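Local atomic coordinates of heme oxygenase (Chlamydomonas reinhardtii, PDB entry 4RAJ), a protein that probably catalyses the oxygen-dependent opening of heme to biliverdin, with release of carbon monoxide and iron. Residues A[19-24]-A[194-199]; A[26-31]-A[212-217]; A[79-84]-A[136-141]. One frame throughout, in Å; residues are numbered along the deposited sequence.

Contact 1: A[19-24]-A[194-199]; sequences PLTKRL and QFDEWG
T21 and D196 carry the polar half of this contact. The carboxylate grips T21 twice. T21 N gives a fairly straight hydrogen bond to D196 OD1 (2.8 Å), and T21 OG1 gives a short one to D196 OD2 (2.5 Å). Each oxygen uses its syn lone pair. With both oxygens bonded, the carboxylate is probably held against turning. OG1 sits between the backbone N and the carbonyl carbon of T21 (chi1 45°), facing D196. P19 is the N-cap residue, and T21 N, which D196 holds, belongs to the first turn of the helix, whose dipole would probably favour the negative charge. A water joins the segments nearby, accepting from L20 N and donating to D196 O.

The apolar half lies beside it. L24 CD2 meets the F195 ring at its edge, 4.0 Å from CE2, and T21 CG2 also stands at the edge, near CD2. L20 CD2 packs on G199 CA at 3.8 Å, where the glycine allows close approach.

The axes of segments 20-24 and 194-199 cross at 99°, 9.6 Å apart, nearly at right angles. Y145 of helix 140-151 touches T21, L24 and F195, while H214 of helix 204-227 touches L24.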
ATOM      1  N   PRO A  19       1.678  22.908  -3.156  1.00 50.45           N
ATOM      2  CA  PRO A  19       2.367  21.638  -3.392  1.00 49.46           C
ATOM      3  C   PRO A  19       1.402  20.535  -3.835  1.00 42.00           C
ATOM      4  O   PRO A  19       0.246  20.500  -3.396  1.00 40.50           O
ATOM      5  CB  PRO A  19       2.988  21.306  -2.025  1.00 54.02           C
ATOM      6  CG  PRO A  19       2.835  22.554  -1.186  1.00 54.32           C
ATOM      7  CD  PRO A  19       1.645  23.264  -1.728  1.00 53.60           C
ATOM      8  N   LEU A  20       1.891  19.647  -4.694  1.00 32.21           N
ATOM      9  CA  LEU A  20       1.091  18.546  -5.224  1.00 39.17           C
ATOM     10  C   LEU A  20       0.490  17.690  -4.107  1.00 40.69           C
ATOM     11  O   LEU A  20      -0.676  17.291  -4.171  1.00 29.70           O
ATOM     12  CB  LEU A  20       1.947  17.681  -6.155  1.00 42.36           C
ATOM     13  CG  LEU A  20       1.226  16.695  -7.076  1.00 41.41           C
ATOM     14  CD1 LEU A  20       0.071  17.372  -7.805  1.00 37.68           C
ATOM     15  CD2 LEU A  20       2.204  16.103  -8.073  1.00 42.12           C
ATOM     16  N   THR A  21       1.288  17.434  -3.074  1.00 36.39           N
ATOM     17  CA  THR A  21       0.830  16.640  -1.939  1.00 39.44           C
ATOM     18  C   THR A  21      -0.418  17.243  -1.310  1.00 38.15           C
ATOM     19  O   THR A  21      -1.334  16.526  -0.935  1.00 36.00           O
ATOM     20  CB  THR A  21       1.920  16.503  -0.853  1.00 36.79           C
ATOM     21  OG1 THR A  21       2.521  17.781  -0.619  1.00 39.81           O
ATOM     22  CG2 THR A  21       2.978  15.510  -1.282  1.00 44.03           C
ATOM     23  N   LYS A  22      -0.456  18.567  -1.210  1.00 38.30           N
ATOM     24  CA  LYS A  22      -1.580  19.229  -0.574  1.00 36.58           C
ATOM     25  C   LYS A  22      -2.798  19.217  -1.490  1.00 38.75           C
ATOM     26  O   LYS A  22      -3.928  19.072  -1.029  1.00 35.85           O
ATOM     27  CB  LYS A  22      -1.209  20.659  -0.184  1.00 45.75           C
ATOM     28  CG  LYS A  22      -2.169  21.280   0.811  1.00 60.38           C
ATOM     29  CD  LYS A  22      -1.433  21.808   2.045  1.00 75.20           C
ATOM     30  CE  LYS A  22      -0.910  23.219   1.834  1.00 80.49           C
ATOM     31  NZ  LYS A  22      -0.046  23.663   2.963  1.00 75.11           N
ATOM     32  N   ARG A  23      -2.571  19.364  -2.791  1.00 36.75           N
ATOM     33  CA  ARG A  23      -3.683  19.281  -3.729  1.00 36.20           C
ATOM     34  C   ARG A  23      -4.298  17.885  -3.710  1.00 33.17           C
ATOM     35  O   ARG A  23      -5.517  17.736  -3.751  1.00 29.29           O
ATOM     36  CB  ARG A  23      -3.249  19.644  -5.151  1.00 33.45           C
ATOM     37  CG  ARG A  23      -4.411  19.564  -6.150  1.00 32.45           C
ATOM     38  CD  ARG A  23      -4.231  20.486  -7.335  1.00 50.57           C
ATOM     39  NE  ARG A  23      -3.642  19.798  -8.476  1.00 57.23           N
ATOM     40  CZ  ARG A  23      -4.319  19.402  -9.553  1.00 45.31           C
ATOM     41  NH1 ARG A  23      -5.619  19.625  -9.653  1.00 47.72           N
ATOM     42  NH2 ARG A  23      -3.680  18.783 -10.538  1.00 35.22           N
ATOM     43  N   LEU A  24      -3.457  16.859  -3.636  1.00 32.15           N
ATOM     44  CA  LEU A  24      -3.959  15.491  -3.631  1.00 28.39           C
ATOM     45  C   LEU A  24      -4.693  15.176  -2.336  1.00 31.53           C
ATOM     46  O   LEU A  24      -5.807  14.652  -2.356  1.00 27.31           O
ATOM     47  CB  LEU A  24      -2.821  14.493  -3.855  1.00 27.30           C
ATOM     48  CG  LEU A  24      -2.567  14.065  -5.306  1.00 27.23           C
ATOM     49  CD1 LEU A  24      -2.401  15.266  -6.223  1.00 26.36           C
ATOM     50  CD2 LEU A  24      -1.336  13.180  -5.399  1.00 33.56           C
ATOM     51  N   GLN A 194      10.524  14.991  -2.351  1.00 31.97           N
ATOM     52  CA  GLN A 194      10.873  14.758  -3.744  1.00 34.47           C
ATOM     53  C   GLN A 194       9.642  14.702  -4.647  1.00 34.44           C
ATOM     54  O   GLN A 194       9.681  15.207  -5.763  1.00 32.09           O
ATOM     55  CB  GLN A 194      11.672  13.473  -3.905  1.00 36.80           C
ATOM     56  CG  GLN A 194      12.105  13.240  -5.343  1.00 45.11           C
ATOM     57  CD  GLN A 194      13.168  12.177  -5.471  1.00 47.18           C
ATOM     58  OE1 GLN A 194      13.461  11.454  -4.517  1.00 56.92           O
ATOM     59  NE2 GLN A 194      13.763  12.079  -6.654  1.00 47.63           N
ATOM     60  N   PHE A 195       8.568  14.078  -4.170  1.00 28.69           N
ATOM     61  CA  PHE A 195       7.325  13.993  -4.940  1.00 24.44           C
ATOM     62  C   PHE A 195       6.797  15.388  -5.271  1.00 30.96           C
ATOM     63  O   PHE A 195       6.341  15.645  -6.386  1.00 31.75           O
ATOM     64  CB  PHE A 195       6.271  13.189  -4.171  1.00 25.12           C
ATOM     65  CG  PHE A 195       5.039  12.843  -4.979  1.00 28.94           C
ATOM     66  CD1 PHE A 195       5.127  12.036  -6.102  1.00 27.34           C
ATOM     67  CD2 PHE A 195       3.794  13.287  -4.580  1.00 37.20           C
ATOM     68  CE1 PHE A 195       3.991  11.698  -6.831  1.00 32.13           C
ATOM     69  CE2 PHE A 195       2.660  12.951  -5.306  1.00 44.90           C
ATOM     70  CZ  PHE A 195       2.764  12.156  -6.432  1.00 34.05           C
ATOM     71  N   ASP A 196       6.881  16.296  -4.305  1.00 34.04           N
ATOM     72  CA  ASP A 196       6.435  17.668  -4.521  1.00 39.28           C
ATOM     73  C   ASP A 196       7.348  18.435  -5.474  1.00 37.61           C
ATOM     74  O   ASP A 196       6.867  19.189  -6.325  1.00 38.98           O
ATOM     75  CB  ASP A 196       6.326  18.406  -3.189  1.00 35.67           C
ATOM     76  CG  ASP A 196       4.975  18.216  -2.535  1.00 44.48           C
ATOM     77  OD1 ASP A 196       4.022  17.804  -3.236  1.00 47.26           O
ATOM     78  OD2 ASP A 196       4.854  18.498  -1.327  1.00 42.94           O
ATOM     79  N   GLU A 197       8.658  18.239  -5.345  1.00 36.86           N
ATOM     80  CA  GLU A 197       9.609  18.932  -6.215  1.00 41.17           C
ATOM     81  C   GLU A 197       9.544  18.435  -7.648  1.00 40.82           C
ATOM     82  O   GLU A 197       9.547  19.220  -8.594  1.00 38.22           O
ATOM     83  CB  GLU A 197      11.033  18.776  -5.684  1.00 41.54           C
ATOM     84  CG  GLU A 197      11.437  19.893  -4.762  1.00 56.13           C
ATOM     85  CD  GLU A 197      12.613  19.525  -3.892  1.00 69.24           C
ATOM     86  OE1 GLU A 197      13.385  18.622  -4.287  1.00 71.95           O
ATOM     87  OE2 GLU A 197      12.753  20.139  -2.812  1.00 63.31           O
ATOM     88  N   TRP A 198       9.500  17.119  -7.801  1.00 34.54           N
ATOM     89  CA  TRP A 198       9.401  16.520  -9.119  1.00 34.98           C
ATOM     90  C   TRP A 198       8.032  16.842  -9.751  1.00 36.88           C
ATOM     91  O   TRP A 198       7.939  17.203 -10.935  1.00 32.61           O
ATOM     92  CB  TRP A 198       9.632  15.009  -9.019  1.00 32.17           C
ATOM     93  CG  TRP A 198       9.236  14.268 -10.248  1.00 34.25           C
ATOM     94  CD1 TRP A 198      10.002  14.043 -11.356  1.00 29.88           C
ATOM     95  CD2 TRP A 198       7.970  13.649 -10.500  1.00 34.97           C
ATOM     96  NE1 TRP A 198       9.290  13.325 -12.285  1.00 29.07           N
ATOM     97  CE2 TRP A 198       8.039  13.066 -11.783  1.00 35.16           C
ATOM     98  CE3 TRP A 198       6.786  13.524  -9.762  1.00 32.22           C
ATOM     99  CZ2 TRP A 198       6.961  12.378 -12.353  1.00 30.70           C
ATOM    100  CZ3 TRP A 198       5.715  12.838 -10.329  1.00 28.46           C
ATOM    101  CH2 TRP A 198       5.817  12.270 -11.608  1.00 34.34           C
ATOM    102  N   GLY A 199       6.978  16.736  -8.946  1.00 30.99           N
ATOM    103  CA  GLY A 199       5.622  16.941  -9.428  1.00 29.21           C
ATOM    104  C   GLY A 199       5.411  18.346  -9.977  1.00 38.91           C
ATOM    105  O   GLY A 199       4.756  18.530 -10.994  1.00 34.46           O
TER
HETATM  106  O   HOH W   1       4.324  20.427  -5.826  1.00 45.96           O

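Contact 2: A[26-31]-A[212-217]; sequences KASRKI and SEHLAA
S28 OG has two firm partners: it hydrogen-bonds to H214 NE2 (2.9 Å) across the contact and to L24 O of the preceding helix. A further bond to S25 O is weak. The site belongs to the all-helical heme oxygenase fold. S28 stands at the break between helices 20-27 and 29-47, the latter probably the proximal helix of the family, and faces helix 204-227.

S28 is the N-cap residue of the second helix, yet its hydroxyl makes no capping bond there. OG lies between the backbone N and the carbonyl carbon (chi1 64°) and is used for H214 and the earlier helix instead. Either partner of the S28-H214 bond could supply the proton. OG approaches at the edge of the imidazole, near its plane. S28 CB lies beside the bond, 3.3 Å from H214 NE2.

H214 CG is anti to the backbone N (chi1 173°), which starts the ring toward S28. The other ring nitrogen, ND1, is bonded to T146 OG1. With both nitrogens engaged, the ring is probably held against rotation. F218 packs edge-to-face with it. T146 and F218 both line the pocket that holds a polyether molecule in this heme-free crystal, so H214 links the helix break to the pocket wall.

L215 makes the apolar contact. Its CD2 rests on S28 CA at 3.7 Å and beside A27 O at 3.8 Å. The same methyl, L215 CD2, lies 4.3 Å from I31 CG2.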
ATOM      1  N   LYS A  26      -6.112  17.192  -0.240  1.00 32.76           N
ATOM      2  CA  LYS A  26      -7.386  17.914  -0.216  1.00 39.59           C
ATOM      3  C   LYS A  26      -8.441  17.220  -1.063  1.00 33.19           C
ATOM      4  O   LYS A  26      -9.603  17.119  -0.669  1.00 35.72           O
ATOM      5  CB  LYS A  26      -7.225  19.359  -0.706  1.00 38.36           C
ATOM      6  CG  LYS A  26      -6.587  20.296   0.300  1.00 47.36           C
ATOM      7  CD  LYS A  26      -6.904  21.754  -0.021  1.00 60.20           C
ATOM      8  CE  LYS A  26      -6.403  22.149  -1.398  1.00 61.87           C
ATOM      9  NZ  LYS A  26      -6.701  23.574  -1.710  1.00 66.93           N
ATOM     10  N   ALA A  27      -8.046  16.760  -2.243  1.00 33.11           N
ATOM     11  CA  ALA A  27      -9.000  16.119  -3.136  1.00 31.27           C
ATOM     12  C   ALA A  27      -9.476  14.773  -2.584  1.00 32.68           C
ATOM     13  O   ALA A  27     -10.614  14.372  -2.825  1.00 29.52           O
ATOM     14  CB  ALA A  27      -8.396  15.940  -4.507  1.00 30.20           C
ATOM     15  N   SER A  28      -8.615  14.082  -1.838  1.00 35.69           N
ATOM     16  CA  SER A  28      -8.960  12.744  -1.355  1.00 34.76           C
ATOM     17  C   SER A  28      -9.595  12.731   0.033  1.00 36.00           C
ATOM     18  O   SER A  28      -9.845  11.660   0.588  1.00 32.67           O
ATOM     19  CB  SER A  28      -7.724  11.838  -1.347  1.00 29.71           C
ATOM     20  OG  SER A  28      -6.742  12.303  -0.433  1.00 29.61           O
ATOM     21  N   ARG A  29      -9.873  13.911   0.581  1.00 34.62           N
ATOM     22  CA  ARG A  29     -10.380  14.021   1.946  1.00 36.73           C
ATOM     23  C   ARG A  29     -11.640  13.180   2.180  1.00 34.12           C
ATOM     24  O   ARG A  29     -11.709  12.425   3.150  1.00 38.03           O
ATOM     25  CB  ARG A  29     -10.658  15.482   2.297  1.00 42.87           C
ATOM     26  CG  ARG A  29     -10.975  15.705   3.769  1.00 56.35           C
ATOM     27  CD  ARG A  29     -11.579  17.081   4.018  1.00 69.03           C
ATOM     28  NE  ARG A  29     -12.925  17.198   3.458  1.00 73.90           N
ATOM     29  CZ  ARG A  29     -14.032  16.790   4.072  1.00 69.34           C
ATOM     30  NH1 ARG A  29     -13.961  16.232   5.274  1.00 68.88           N
ATOM     31  NH2 ARG A  29     -15.212  16.937   3.484  1.00 69.89           N
ATOM     32  N   LYS A  30     -12.616  13.288   1.285  1.00 32.05           N
ATOM     33  CA  LYS A  30     -13.888  12.585   1.447  1.00 34.14           C
ATOM     34  C   LYS A  30     -13.776  11.058   1.290  1.00 42.93           C
ATOM     35  O   LYS A  30     -14.407  10.308   2.036  1.00 37.72           O
ATOM     36  CB  LYS A  30     -14.923  13.131   0.460  1.00 37.11           C
ATOM     37  CG  LYS A  30     -15.590  14.422   0.917  1.00 42.39           C
ATOM     38  CD  LYS A  30     -16.820  14.739   0.070  1.00 59.67           C
ATOM     39  CE  LYS A  30     -16.438  15.119  -1.356  1.00 69.36           C
ATOM     40  NZ  LYS A  30     -17.478  15.960  -2.021  1.00 71.76           N
ATOM     41  N   ILE A  31     -12.992  10.598   0.321  1.00 30.52           N
ATOM     42  CA  ILE A  31     -12.851   9.164   0.107  1.00 25.99           C
ATOM     43  C   ILE A  31     -11.927   8.569   1.182  1.00 31.54           C
ATOM     44  O   ILE A  31     -12.061   7.399   1.534  1.00 30.06           O
ATOM     45  CB  ILE A  31     -12.327   8.845  -1.326  1.00 26.68           C
ATOM     46  CG1 ILE A  31     -12.507   7.361  -1.660  1.00 26.10           C
ATOM     47  CG2 ILE A  31     -10.886   9.307  -1.516  1.00 26.82           C
ATOM     48  CD1 ILE A  31     -13.948   6.915  -1.621  1.00 25.22           C
ATOM     49  N   SER A 212      -5.645  11.968 -10.267  1.00 22.09           N
ATOM     50  CA  SER A 212      -6.608  10.929 -10.596  1.00 24.21           C
ATOM     51  C   SER A 212      -6.152   9.566 -10.087  1.00 23.98           C
ATOM     52  O   SER A 212      -6.955   8.798  -9.588  1.00 21.80           O
ATOM     53  CB  SER A 212      -6.849  10.870 -12.099  1.00 29.95           C
ATOM     54  OG  SER A 212      -7.524  12.032 -12.535  1.00 28.61           O
ATOM     55  N   GLU A 213      -4.864   9.268 -10.212  1.00 23.16           N
ATOM     56  CA  GLU A 213      -4.379   7.960  -9.810  1.00 22.67           C
ATOM     57  C   GLU A 213      -4.366   7.814  -8.287  1.00 28.82           C
ATOM     58  O   GLU A 213      -4.584   6.724  -7.776  1.00 23.30           O
ATOM     59  CB  GLU A 213      -2.992   7.701 -10.397  1.00 19.69           C
ATOM     60  CG  GLU A 213      -3.050   7.432 -11.905  1.00 25.86           C
ATOM     61  CD  GLU A 213      -3.902   6.222 -12.256  1.00 30.64           C
ATOM     62  OE1 GLU A 213      -3.819   5.190 -11.545  1.00 26.57           O
ATOM     63  OE2 GLU A 213      -4.665   6.305 -13.244  1.00 31.55           O
ATOM     64  N   HIS A 214      -4.115   8.917  -7.581  1.00 27.66           N
ATOM     65  CA  HIS A 214      -4.206   8.981  -6.115  1.00 27.02           C
ATOM     66  C   HIS A 214      -5.630   8.595  -5.661  1.00 27.18           C
ATOM     67  O   HIS A 214      -5.808   7.758  -4.781  1.00 22.30           O
ATOM     68  CB  HIS A 214      -3.820  10.398  -5.650  1.00 25.23           C
ATOM     69  CG  HIS A 214      -4.023  10.670  -4.189  1.00 30.39           C
ATOM     70  ND1 HIS A 214      -3.344   9.997  -3.196  1.00 28.36           N
ATOM     71  CD2 HIS A 214      -4.799  11.588  -3.560  1.00 28.44           C
ATOM     72  CE1 HIS A 214      -3.700  10.480  -2.017  1.00 25.45           C
ATOM     73  NE2 HIS A 214      -4.591  11.438  -2.209  1.00 28.36           N
ATOM     74  N   LEU A 215      -6.644   9.196  -6.280  1.00 21.88           N
ATOM     75  CA  LEU A 215      -8.027   8.861  -5.949  1.00 21.43           C
ATOM     76  C   LEU A 215      -8.325   7.405  -6.306  1.00 21.15           C
ATOM     77  O   LEU A 215      -9.070   6.720  -5.601  1.00 26.27           O
ATOM     78  CB  LEU A 215      -9.000   9.796  -6.685  1.00 24.10           C
ATOM     79  CG  LEU A 215      -8.888  11.273  -6.329  1.00 27.54           C
ATOM     80  CD1 LEU A 215      -9.808  12.092  -7.241  1.00 22.31           C
ATOM     81  CD2 LEU A 215      -9.229  11.496  -4.860  1.00 27.28           C
ATOM     82  N   ALA A 216      -7.753   6.939  -7.416  1.00 24.66           N
ATOM     83  CA  ALA A 216      -8.021   5.580  -7.893  1.00 25.97           C
ATOM     84  C   ALA A 216      -7.493   4.546  -6.906  1.00 24.90           C
ATOM     85  O   ALA A 216      -8.089   3.479  -6.744  1.00 23.53           O
ATOM     86  CB  ALA A 216      -7.403   5.344  -9.274  1.00 21.17           C
ATOM     87  N   ALA A 217      -6.378   4.859  -6.252  1.00 20.25           N
ATOM     88  CA  ALA A 217      -5.806   3.931  -5.275  1.00 19.48           C
ATOM     89  C   ALA A 217      -6.767   3.733  -4.112  1.00 21.65           C
ATOM     90  O   ALA A 217      -6.966   2.607  -3.658  1.00 23.35           O
ATOM     91  CB  ALA A 217      -4.449   4.431  -4.786  1.00 20.28           C
TER

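Contact 3: A[79-84]-A[136-141]; sequences DADVSK and SPALLL
D79 meets P137 across this contact, and its side chain serves both segments. The CB bond points toward 136-141. CG is anti to the backbone N (chi1 -179°) and lies 3.8 Å from P137 CB. Beyond CG the two oxygens divide the work. OD1 rests against the proline ring, nearest to P137 CG at 3.3 Å, with CB and CD of the ring a little farther off. OD2 turns back to its own helix. It accepts from V82 N at 2.9 Å in a nearly straight bond (172°), through the anti lone pair. It also takes a weak, bent bond from D81 N.

D79 is thus the N-cap of the short, weakly bonded helix 80-84. Its backbone takes part too: S83 N and S83 OG reach D79 O from opposite faces of the carbonyl plane. An alanine here would probably leave V82 N without its capping acceptor and open a gap beside the P137 ring.

The other contacts across are van der Waals. V82 CG2 touches the carbonyl of P137, 3.5 Å from its O, and packs on the ring CB. D81 OD2 lies against A138 CB at 3.5 Å, while D81 OD1 is hydrogen-bonded to W198 NE1 of helix 184-200. L141 CD1 approaches D81 O more loosely.

The contact therefore joins helix 80-84 to P137 and A138, which lead into helix 140-151, and to L141 within it. Helix 50-76 lines one part of it, through L75 on V82 and A74 on P137. Helix 184-200 lines another, where W198 touches A138 and L141, and F195 touches L141.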
ATOM      1  N   ASP A  79      13.385   4.228 -16.490  1.00 39.40           N
ATOM      2  CA  ASP A  79      12.395   5.280 -16.655  1.00 36.32           C
ATOM      3  C   ASP A  79      12.901   6.570 -16.023  1.00 38.00           C
ATOM      4  O   ASP A  79      13.328   6.572 -14.871  1.00 39.19           O
ATOM      5  CB  ASP A  79      11.051   4.881 -16.034  1.00 29.90           C
ATOM      6  CG  ASP A  79       9.999   5.954 -16.206  1.00 41.92           C
ATOM      7  OD1 ASP A  79       9.301   5.936 -17.242  1.00 44.64           O
ATOM      8  OD2 ASP A  79       9.871   6.818 -15.312  1.00 38.79           O
ATOM      9  N   ALA A  80      12.854   7.661 -16.782  1.00 36.31           N
ATOM     10  CA  ALA A  80      13.404   8.934 -16.330  1.00 37.82           C
ATOM     11  C   ALA A  80      12.836   9.364 -14.986  1.00 41.15           C
ATOM     12  O   ALA A  80      13.577   9.809 -14.114  1.00 43.47           O
ATOM     13  CB  ALA A  80      13.153  10.019 -17.372  1.00 41.29           C
ATOM     14  N   ASP A  81      11.526   9.205 -14.813  1.00 32.05           N
ATOM     15  CA  ASP A  81      10.853   9.726 -13.634  1.00 29.11           C
ATOM     16  C   ASP A  81      11.036   8.815 -12.421  1.00 31.29           C
ATOM     17  O   ASP A  81      11.428   9.268 -11.342  1.00 31.58           O
ATOM     18  CB  ASP A  81       9.364   9.920 -13.917  1.00 23.97           C
ATOM     19  CG  ASP A  81       9.108  10.954 -14.998  1.00 35.62           C
ATOM     20  OD1 ASP A  81       9.617  12.085 -14.874  1.00 37.46           O
ATOM     21  OD2 ASP A  81       8.411  10.628 -15.978  1.00 40.52           O
ATOM     22  N   VAL A  82      10.744   7.529 -12.591  1.00 30.13           N
ATOM     23  CA  VAL A  82      10.839   6.608 -11.466  1.00 30.72           C
ATOM     24  C   VAL A  82      12.297   6.497 -10.998  1.00 33.63           C
ATOM     25  O   VAL A  82      12.563   6.423  -9.801  1.00 36.02           O
ATOM     26  CB  VAL A  82      10.270   5.221 -11.821  1.00 27.18           C
ATOM     27  CG1 VAL A  82      10.346   4.281 -10.623  1.00 22.68           C
ATOM     28  CG2 VAL A  82       8.826   5.356 -12.279  1.00 26.95           C
ATOM     29  N   SER A  83      13.241   6.535 -11.936  1.00 37.31           N
ATOM     30  CA  SER A  83      14.648   6.434 -11.568  1.00 36.00           C
ATOM     31  C   SER A  83      15.083   7.577 -10.661  1.00 33.71           C
ATOM     32  O   SER A  83      15.957   7.398  -9.814  1.00 36.64           O
ATOM     33  CB  SER A  83      15.532   6.387 -12.808  1.00 38.56           C
ATOM     34  OG  SER A  83      15.271   5.204 -13.536  1.00 38.46           O
ATOM     35  N   LYS A  84      14.456   8.739 -10.808  1.00 33.85           N
ATOM     36  CA  LYS A  84      14.778   9.862  -9.940  1.00 34.47           C
ATOM     37  C   LYS A  84      14.461   9.544  -8.486  1.00 38.75           C
ATOM     38  O   LYS A  84      15.037  10.140  -7.582  1.00 34.33           O
ATOM     39  CB  LYS A  84      14.033  11.122 -10.384  1.00 34.62           C
ATOM     40  CG  LYS A  84      14.541  11.687 -11.702  1.00 37.66           C
ATOM     41  CD  LYS A  84      13.762  12.927 -12.116  1.00 49.11           C
ATOM     42  CE  LYS A  84      14.338  13.558 -13.379  1.00 54.73           C
ATOM     43  NZ  LYS A  84      15.704  14.092 -13.160  1.00 59.94           N
ATOM     44  N   SER A 136       2.818   4.101 -18.625  1.00 39.83           N
ATOM     45  CA  SER A 136       3.128   5.396 -18.003  1.00 33.92           C
ATOM     46  C   SER A 136       3.641   5.238 -16.579  1.00 29.61           C
ATOM     47  O   SER A 136       2.909   5.483 -15.618  1.00 29.39           O
ATOM     48  CB  SER A 136       1.903   6.305 -18.004  1.00 41.13           C
ATOM     49  OG  SER A 136       0.744   5.582 -17.645  1.00 51.55           O
ATOM     50  N   PRO A 137       4.909   4.838 -16.441  1.00 30.91           N
ATOM     51  CA  PRO A 137       5.440   4.477 -15.124  1.00 32.73           C
ATOM     52  C   PRO A 137       5.437   5.620 -14.116  1.00 30.04           C
ATOM     53  O   PRO A 137       5.354   5.334 -12.935  1.00 26.85           O
ATOM     54  CB  PRO A 137       6.872   4.027 -15.433  1.00 33.08           C
ATOM     55  CG  PRO A 137       6.859   3.674 -16.886  1.00 39.07           C
ATOM     56  CD  PRO A 137       5.896   4.626 -17.515  1.00 32.94           C
ATOM     57  N   ALA A 138       5.515   6.876 -14.545  1.00 23.79           N
ATOM     58  CA  ALA A 138       5.478   7.973 -13.578  1.00 27.53           C
ATOM     59  C   ALA A 138       4.212   7.952 -12.693  1.00 23.00           C
ATOM     60  O   ALA A 138       4.264   8.369 -11.528  1.00 23.09           O
ATOM     61  CB  ALA A 138       5.594   9.321 -14.301  1.00 25.80           C
ATOM     62  N   LEU A 139       3.092   7.467 -13.240  1.00 23.06           N
ATOM     63  CA  LEU A 139       1.817   7.458 -12.519  1.00 21.46           C
ATOM     64  C   LEU A 139       1.835   6.472 -11.341  1.00 21.13           C
ATOM     65  O   LEU A 139       1.017   6.576 -10.425  1.00 23.91           O
ATOM     66  CB  LEU A 139       0.647   7.121 -13.469  1.00 20.64           C
ATOM     67  CG  LEU A 139       0.401   8.151 -14.584  1.00 28.15           C
ATOM     68  CD1 LEU A 139      -0.902   7.890 -15.387  1.00 25.06           C
ATOM     69  CD2 LEU A 139       0.403   9.565 -14.007  1.00 27.81           C
ATOM     70  N   LEU A 140       2.767   5.524 -11.379  1.00 23.16           N
ATOM     71  CA  LEU A 140       2.995   4.616 -10.252  1.00 19.70           C
ATOM     72  C   LEU A 140       3.363   5.386  -8.981  1.00 21.97           C
ATOM     73  O   LEU A 140       3.089   4.934  -7.857  1.00 19.02           O
ATOM     74  CB  LEU A 140       4.111   3.618 -10.590  1.00 20.19           C
ATOM     75  CG  LEU A 140       3.815   2.550 -11.645  1.00 22.89           C
ATOM     76  CD1 LEU A 140       5.095   1.739 -11.987  1.00 19.49           C
ATOM     77  CD2 LEU A 140       2.680   1.649 -11.167  1.00 25.30           C
ATOM     78  N   LEU A 141       3.970   6.558  -9.149  1.00 20.94           N
ATOM     79  CA  LEU A 141       4.428   7.327  -7.993  1.00 19.80           C
ATOM     80  C   LEU A 141       3.258   7.877  -7.187  1.00 22.95           C
ATOM     81  O   LEU A 141       3.379   8.078  -5.976  1.00 21.92           O
ATOM     82  CB  LEU A 141       5.372   8.460  -8.437  1.00 22.91           C
ATOM     83  CG  LEU A 141       6.705   8.054  -9.082  1.00 24.63           C
ATOM     84  CD1 LEU A 141       7.378   9.276  -9.711  1.00 26.10           C
ATOM     85  CD2 LEU A 141       7.651   7.401  -8.081  1.00 23.81           C
TER

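In the fold
The centre of contact 1 lies about 14 Å from the centres of both other contacts, whose own centres are about 19 Å apart. Contacts 1 and 2 share helix 20-27; L24 O of contact 1 lies 3.4 Å from H214 NE2 of contact 2, a packing contact. Helix 184-200 joins contacts 1 and 3. There W198 CH2 packs on L141 CD1 at 3.9 Å, and F195 CE1 lies 3.8 Å from L141 O. Between contacts 2 and 3, E213 CG packs on L139 CB at 4.0 Å. Contact 2 lies next to the polyether pocket: beyond the groups already named, I31 O is hydrogen-bonded to S35 OG, and S35 is another pocket residue.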